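Local coordinates for protein sulfoquinovosidase (Escherichia coli, PDB 5OHT) that hydrolyses sulfoquinovosyl diacylglycerides and simpler sulfoquinovosides such as sulfoquinovosyl glycerol, releasing sulfoquinovose for sulfoglycolysis, at residues G400-D405 with I450-R455. Sequence-based numbering, arbitrary orientation.
Sequences GGWMAD and ILFFMR. With 9VH ([(3~{S},4~{R},5~{R})-4,5-bis(oxidanyl)piperidin-3-yl]methanesulfonic acid), chain D.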
loop_
_atom_site.group_PDB
_atom_site.type_symbol
_atom_site.label_atom_id
_atom_site.label_comp_id
_atom_site.label_asym_id
_atom_site.label_seq_id
_atom_site.Cartn_x
_atom_site.Cartn_y
_atom_site.Cartn_z
ATOM N N GLY A 400 -16.328 -3.186 15.485
ATOM C CA GLY A 400 -14.961 -3.658 15.773
ATOM C C GLY A 400 -13.863 -3.240 14.760
ATOM O O GLY A 400 -12.686 -3.577 14.945
ATOM N N GLY A 401 -14.252 -2.513 13.718
ATOM C CA GLY A 401 -13.364 -2.072 12.653
ATOM C C GLY A 401 -14.147 -1.592 11.430
ATOM O O GLY A 401 -15.387 -1.516 11.448
ATOM N N TRP A 402 -13.422 -1.221 10.391
ATOM C CA TRP A 402 -14.000 -0.687 9.186
ATOM C C TRP A 402 -12.933 -0.566 8.056
ATOM O O TRP A 402 -11.715 -0.465 8.333
ATOM C CB TRP A 402 -14.676 0.684 9.440
ATOM C CG TRP A 402 -13.813 1.711 10.083
ATOM C CD1 TRP A 402 -12.889 2.540 9.444
ATOM C CD2 TRP A 402 -13.739 2.038 11.475
ATOM N NE1 TRP A 402 -12.258 3.338 10.375
ATOM C CE2 TRP A 402 -12.717 3.015 11.627
ATOM C CE3 TRP A 402 -14.400 1.559 12.628
ATOM C CZ2 TRP A 402 -12.376 3.554 12.868
ATOM C CZ3 TRP A 402 -14.054 2.081 13.862
ATOM C CH2 TRP A 402 -13.051 3.081 13.983
ATOM N N MET A 403 -13.412 -0.601 6.808
ATOM C CA MET A 403 -12.652 -0.115 5.653
ATOM C C MET A 403 -12.552 1.396 5.714
ATOM O O MET A 403 -13.596 2.068 5.811
ATOM C CB MET A 403 -13.374 -0.548 4.365
ATOM C CG MET A 403 -12.630 -0.175 3.055
ATOM S SD MET A 403 -13.403 -0.740 1.519
ATOM C CE MET A 403 -12.757 -2.392 1.374
ATOM N N ALA A 404 -11.304 1.928 5.752
ATOM C CA ALA A 404 -11.059 3.338 5.657
ATOM C C ALA A 404 -10.454 3.644 4.264
ATOM O O ALA A 404 -9.244 3.499 4.007
ATOM C CB ALA A 404 -10.145 3.774 6.792
ATOM N N ASP A 405 -11.350 3.995 3.343
ATOM C CA ASP A 405 -11.098 3.965 1.904
ATOM C C ASP A 405 -10.632 5.282 1.310
ATOM O O ASP A 405 -10.691 6.316 1.963
ATOM C CB ASP A 405 -12.415 3.506 1.268
ATOM C CG ASP A 405 -12.305 2.984 -0.142
ATOM O OD1 ASP A 405 -11.222 2.732 -0.666
ATOM O OD2 ASP A 405 -13.365 2.815 -0.744
ATOM N N ILE A 450 -9.815 -2.475 18.107
ATOM C CA ILE A 450 -10.471 -2.156 16.838
ATOM C C ILE A 450 -9.444 -2.204 15.692
ATOM O O ILE A 450 -8.279 -1.792 15.853
ATOM C CB ILE A 450 -11.124 -0.748 16.964
ATOM C CG1 ILE A 450 -12.282 -0.842 17.985
ATOM C CG2 ILE A 450 -11.588 -0.215 15.576
ATOM C CD1 ILE A 450 -13.154 0.423 18.090
ATOM N N LEU A 451 -9.866 -2.679 14.526
ATOM C CA LEU A 451 -8.967 -2.749 13.348
ATOM C C LEU A 451 -9.541 -2.044 12.106
ATOM O O LEU A 451 -10.593 -2.477 11.578
ATOM C CB LEU A 451 -8.623 -4.211 12.984
ATOM C CG LEU A 451 -7.601 -4.207 11.803
ATOM C CD1 LEU A 451 -6.181 -3.863 12.250
ATOM C CD2 LEU A 451 -7.642 -5.355 10.879
ATOM N N PHE A 452 -8.865 -0.993 11.628
ATOM C CA PHE A 452 -9.226 -0.373 10.330
ATOM C C PHE A 452 -8.224 -0.771 9.286
ATOM O O PHE A 452 -7.067 -1.110 9.612
ATOM C CB PHE A 452 -9.465 1.159 10.388
ATOM C CG PHE A 452 -8.271 1.984 10.823
ATOM C CD1 PHE A 452 -8.048 2.237 12.150
ATOM C CD2 PHE A 452 -7.347 2.479 9.893
ATOM C CE1 PHE A 452 -6.970 2.988 12.573
ATOM C CE2 PHE A 452 -6.239 3.222 10.331
ATOM C CZ PHE A 452 -6.057 3.496 11.675
ATOM N N PHE A 453 -8.683 -0.775 8.011
ATOM C CA PHE A 453 -7.818 -1.141 6.907
ATOM C C PHE A 453 -7.954 -0.167 5.750
ATOM O O PHE A 453 -9.062 0.293 5.439
ATOM C CB PHE A 453 -8.013 -2.640 6.495
ATOM C CG PHE A 453 -9.469 -3.050 6.247
ATOM C CD1 PHE A 453 -10.288 -3.379 7.295
ATOM C CD2 PHE A 453 -9.969 -3.123 4.967
ATOM C CE1 PHE A 453 -11.608 -3.783 7.102
ATOM C CE2 PHE A 453 -11.298 -3.514 4.771
ATOM C CZ PHE A 453 -12.105 -3.820 5.843
ATOM N N MET A 454 -6.812 0.165 5.163
ATOM C CA MET A 454 -6.631 1.236 4.123
ATOM C C MET A 454 -6.049 0.724 2.835
ATOM O O MET A 454 -5.333 -0.280 2.831
ATOM C CB MET A 454 -5.721 2.368 4.655
ATOM C CG MET A 454 -6.149 2.887 5.979
ATOM S SD MET A 454 -5.379 4.435 6.503
ATOM C CE MET A 454 -6.068 5.570 5.291
ATOM N N ARG A 455 -6.370 1.385 1.716
ATOM C CA ARG A 455 -5.743 1.060 0.407
ATOM C C ARG A 455 -4.714 2.110 -0.010
ATOM O O ARG A 455 -3.739 1.755 -0.693
ATOM C CB ARG A 455 -6.799 0.821 -0.694
ATOM C CG ARG A 455 -7.451 2.079 -1.257
ATOM C CD ARG A 455 -8.454 1.874 -2.399
ATOM N NE ARG A 455 -8.785 3.156 -3.048
ATOM C CZ ARG A 455 -9.662 3.283 -4.077
ATOM N NH1 ARG A 455 -10.307 2.200 -4.543
ATOM N NH2 ARG A 455 -9.874 4.474 -4.657
HETATM O O1 9VH D . -18.532 1.901 -4.382
HETATM S S1 9VH D . -18.039 2.600 -3.240
HETATM O O2 9VH D . -18.925 3.232 -2.334
HETATM O O3 9VH D . -17.108 3.690 -3.678
HETATM C C1 9VH D . -17.054 1.503 -2.237
HETATM C C2 9VH D . -15.991 0.658 -2.963
HETATM C C3 9VH D . -14.886 1.501 -3.582
HETATM N N1 9VH D . -13.540 1.457 -2.980
HETATM C C4 9VH D . -13.014 0.090 -2.843
HETATM C C5 9VH D . -14.088 -1.000 -2.733
HETATM O O4 9VH D . -13.618 -2.084 -1.959
HETATM C C6 9VH D . -15.388 -0.480 -2.122
HETATM O O5 9VH D . -16.314 -1.568 -2.074
HETATM O O HOH W 1 -7.554 4.120 1.910
#
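The ring of F453 lies flat against the backbone of M403, where two parallel strands, 401-404 and 451-454, are neighbours in the TIM barrel of this family 31 glycoside hydrolase. M403 CA stands over one face of that ring, 3.8 Å from its centroid, a CH-pi contact. F453 reaches across because its CG sits between the backbone N and the carbonyl carbon (chi1 51°), which swings the ring over the adjacent strand; CE2 then meets M403 CB at 3.6 Å. M403 CE lies 3.5 Å from 9VH O4. An alanine in place of F453 would probably leave M403 without the ring against its CA and CB, so that its side chain could shift beside bound 9VH, and would take the edge-to-face partner from H502. On the other face of the sheet, packed toward helices 380-395 and 422-443, W402 lays its indole over F452 CB, which lies 3.9 Å from the centroid of the five-membered ring. The F452 ring is nearly parallel to the indole but slid aside, barely overlapping it. W402 NE1 is hydrogen-bonded to N437 OD1, while W402 CZ3 touches I450 CG2. A404 N donates to F453 O at 2.8 Å and F453 N to W402 O at 3.1 Å. Past A404 a water takes over, donating to A404 O and accepting from R455 N. Just beyond the C-terminal end of strand 401-404 comes D405, the catalytic nucleophile. D405 OD1 sits over the guanidinium face of R455, 3.4 Å from NE, so no N-H points at it and charge alone holds the pair, their planes 84° apart; NE has its own salt bridge to E408. The other carboxylate oxygen, D405 OD2, also bonded to Y333 OH, accepts a 2.6 Å hydrogen bond from the piperidine N1 of 9VH.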